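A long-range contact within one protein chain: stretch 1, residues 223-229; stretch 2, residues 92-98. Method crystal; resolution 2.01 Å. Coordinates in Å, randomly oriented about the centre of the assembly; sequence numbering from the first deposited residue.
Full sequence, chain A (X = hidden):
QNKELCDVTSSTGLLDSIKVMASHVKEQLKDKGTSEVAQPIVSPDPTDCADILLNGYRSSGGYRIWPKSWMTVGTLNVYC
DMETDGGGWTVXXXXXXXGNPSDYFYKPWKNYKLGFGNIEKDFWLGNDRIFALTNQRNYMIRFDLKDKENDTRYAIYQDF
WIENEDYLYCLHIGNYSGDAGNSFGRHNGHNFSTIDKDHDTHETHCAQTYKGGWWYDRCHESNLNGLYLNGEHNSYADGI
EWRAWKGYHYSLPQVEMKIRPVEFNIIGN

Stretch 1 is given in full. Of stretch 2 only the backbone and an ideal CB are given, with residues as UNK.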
# COMPACT_ATOMS: atom_id res chain seq x y z
N ASN A 223 8.52 1.51 -5.01
CA ASN A 223 7.59 1.36 -6.13
C ASN A 223 6.85 0.03 -6.00
O ASN A 223 6.83 -0.78 -6.93
CB ASN A 223 8.42 1.40 -7.44
CG ASN A 223 7.57 1.52 -8.69
OD1 ASN A 223 6.68 2.36 -8.77
ND2 ASN A 223 7.87 0.69 -9.68
N LEU A 224 6.21 -0.17 -4.86
CA LEU A 224 5.50 -1.42 -4.57
C LEU A 224 4.39 -1.85 -5.52
O LEU A 224 4.02 -3.02 -5.55
CB LEU A 224 4.99 -1.38 -3.13
CG LEU A 224 5.99 -1.87 -2.07
CD1 LEU A 224 7.42 -1.47 -2.43
CD2 LEU A 224 5.61 -1.32 -0.71
N ASN A 225 3.85 -0.91 -6.30
CA ASN A 225 2.81 -1.27 -7.26
C ASN A 225 3.41 -1.43 -8.65
O ASN A 225 2.70 -1.37 -9.65
CB ASN A 225 1.70 -0.21 -7.30
CG ASN A 225 0.82 -0.24 -6.07
OD1 ASN A 225 0.71 -1.27 -5.39
ND2 ASN A 225 0.17 0.88 -5.78
N GLY A 226 4.73 -1.65 -8.71
CA GLY A 226 5.39 -1.81 -10.00
C GLY A 226 5.25 -3.21 -10.58
O GLY A 226 4.48 -4.03 -10.07
N LEU A 227 5.99 -3.48 -11.65
CA LEU A 227 5.95 -4.79 -12.30
C LEU A 227 6.46 -5.88 -11.39
O LEU A 227 7.38 -5.67 -10.61
CB LEU A 227 6.79 -4.77 -13.59
CG LEU A 227 6.45 -3.73 -14.66
CD1 LEU A 227 7.35 -3.94 -15.87
CD2 LEU A 227 4.99 -3.85 -15.07
N TYR A 228 5.86 -7.06 -11.49
CA TYR A 228 6.27 -8.20 -10.68
C TYR A 228 7.38 -8.91 -11.45
O TYR A 228 7.11 -9.83 -12.22
CB TYR A 228 5.11 -9.17 -10.48
CG TYR A 228 5.37 -10.17 -9.38
CD1 TYR A 228 5.12 -9.84 -8.04
CD2 TYR A 228 5.93 -11.42 -9.66
CE1 TYR A 228 5.43 -10.73 -7.02
CE2 TYR A 228 6.24 -12.32 -8.64
CZ TYR A 228 5.99 -11.96 -7.32
OH TYR A 228 6.31 -12.83 -6.30
N LEU A 229 8.62 -8.48 -11.25
CA LEU A 229 9.76 -9.07 -11.96
C LEU A 229 10.45 -10.19 -11.19
O LEU A 229 11.38 -10.82 -11.69
CB LEU A 229 10.75 -7.97 -12.33
CG LEU A 229 10.12 -6.87 -13.19
CD1 LEU A 229 11.13 -5.77 -13.45
CD2 LEU A 229 9.62 -7.47 -14.50
N UNK A 92 -4.10 -3.19 3.17
CA UNK A 92 -4.60 -2.38 2.07
C UNK A 92 -3.94 -2.69 0.74
O UNK A 92 -4.39 -2.20 -0.30
CB UNK A 92 -4.41 -0.90 2.40
N UNK A 93 -2.87 -3.48 0.75
CA UNK A 93 -2.17 -3.85 -0.48
C UNK A 93 -1.31 -5.09 -0.27
O UNK A 93 -0.79 -5.30 0.82
CB UNK A 93 -1.30 -2.69 -0.97
N UNK A 94 -1.19 -5.91 -1.31
CA UNK A 94 -0.36 -7.11 -1.24
C UNK A 94 0.11 -7.53 -2.63
O UNK A 94 -0.64 -7.46 -3.60
CB UNK A 94 -1.13 -8.25 -0.58
N UNK A 95 1.37 -7.96 -2.70
CA UNK A 95 1.97 -8.45 -3.94
C UNK A 95 2.52 -9.84 -3.61
O UNK A 95 3.06 -10.05 -2.53
CB UNK A 95 3.06 -7.51 -4.47
N UNK A 96 2.36 -10.77 -4.54
CA UNK A 96 2.85 -12.12 -4.33
C UNK A 96 2.76 -12.86 -5.64
O UNK A 96 2.30 -12.30 -6.63
CB UNK A 96 2.06 -12.84 -3.23
N UNK A 97 3.22 -14.11 -5.67
CA UNK A 97 3.15 -14.90 -6.90
C UNK A 97 1.85 -15.69 -6.85
O UNK A 97 1.84 -16.84 -6.40
CB UNK A 97 4.36 -15.82 -7.05
N UNK A 98 0.76 -15.08 -7.30
CA UNK A 98 -0.54 -15.73 -7.26
C UNK A 98 -1.13 -16.10 -8.61
O UNK A 98 -2.29 -16.50 -8.69
CB UNK A 98 -1.53 -14.82 -6.53

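Position 92 opens the sampled part of a strand, and its ideal CB has nothing of stretch 1 within 5.5 Å. The contact therefore leaves the choice open. The deposited residue is Ile 92, which takes no part.

At position 93 the CA-to-CB bond points toward stretch 1, and the ideal CB lies 5.1 Å from Asn 225 OD1. Leu 224 O lies farther off, 7.0 Å from the ideal CB of 93, so the clear acceptor is Asn 225 OD1. The distance calls for a side chain of medium length ending in a donor: glutamine, lysine or perhaps histidine. It is Gln 93. With chi1 at t, its amide reaches Asn 225, and NE2 donates to Asn 225 OD1 at 3.1 Å with a nearly straight N-H...O angle of 168°. The same Gln 93 NE2 lies 3.3 Å from Leu 224 O.

Position 94 follows the strand alternation, its CA-to-CB bond pointing away. The residue is Arg 94, whose guanidinium is hydrogen-bonded elsewhere in the structure.

Position 95 points toward stretch 1 again. Its ideal CB is 4.7 Å from both Leu 224 O and Tyr 228 CD1. Beyond it, the type I turn from Asn 223 to Gly 226 presents the carbonyls of Leu 224 and Gly 226. A long donor suits this site; lysine could serve one or both acceptors, while arginine can bring two nitrogens to them. Arg 95 is deposited, with chi1, chi2 and chi3 all m. Its NH1 donates to Gly 226 O at 2.8 Å (156°) and to Leu 224 O at 2.9 Å (137°), although the placement of NH1 is less certain because it crowds an atom elsewhere. Arg 95 NH2 also donates to Gly 226 O, at 3.1 Å. Both carbonyl oxygens lie near the guanidinium plane, and NH2 sits at the edge of the Tyr 228 ring.

At position 96 the ideal CB points away, 5.2 Å from Tyr 228 OH, so stretch 1 neither asks for a side chain nor limits its size; glycine fits the fully extended backbone (-169/178) easily, though others are possible. Gly 96 uses its backbone: its O lies over one face of the Tyr 228 ring, 3.5 Å from CE1.

Position 97 points sideways, its ideal CB 3.7 Å from Tyr 228 OH; small or polar residues seem suitable. Asn 97 packs its CB there, while its N, 3.4 Å from Tyr 228 OH, has too poor an angle to bond.

Position 98 is out of reach and unconstrained here; it is Tyr 98.

Stretch 2 92-98: IQRRGNY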
# COMPACT_ATOMS: atom_id res chain seq x y z
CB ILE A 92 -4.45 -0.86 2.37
CG1 ILE A 92 -2.98 -0.47 2.46
CG2 ILE A 92 -5.18 -0.51 3.67
CD1 ILE A 92 -2.75 1.03 2.62
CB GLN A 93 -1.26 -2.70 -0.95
CG GLN A 93 -0.57 -2.97 -2.31
CD GLN A 93 0.86 -3.49 -2.19
OE1 GLN A 93 1.23 -4.13 -1.21
NE2 GLN A 93 1.67 -3.22 -3.22
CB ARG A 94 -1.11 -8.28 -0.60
CG ARG A 94 -0.24 -9.54 -0.49
CD ARG A 94 -1.00 -10.77 0.01
NE ARG A 94 -1.49 -10.63 1.38
CZ ARG A 94 -2.78 -10.63 1.71
NH1 ARG A 94 -3.71 -10.77 0.77
NH2 ARG A 94 -3.15 -10.51 2.98
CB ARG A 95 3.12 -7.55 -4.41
CG ARG A 95 2.74 -6.11 -4.72
CD ARG A 95 1.57 -6.01 -5.69
NE ARG A 95 1.86 -6.53 -7.03
CZ ARG A 95 2.55 -5.89 -7.97
NH1 ARG A 95 3.06 -4.68 -7.73
NH2 ARG A 95 2.70 -6.44 -9.16
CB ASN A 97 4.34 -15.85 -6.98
CG ASN A 97 4.56 -16.39 -8.38
OD1 ASN A 97 3.60 -16.65 -9.11
ND2 ASN A 97 5.82 -16.59 -8.75
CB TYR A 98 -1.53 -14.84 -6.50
CG TYR A 98 -1.16 -14.59 -5.06
CD1 TYR A 98 -1.27 -15.60 -4.11
CD2 TYR A 98 -0.67 -13.35 -4.65
CE1 TYR A 98 -0.90 -15.39 -2.78
CE2 TYR A 98 -0.30 -13.13 -3.33
CZ TYR A 98 -0.42 -14.14 -2.40
OH TYR A 98 -0.06 -13.93 -1.09
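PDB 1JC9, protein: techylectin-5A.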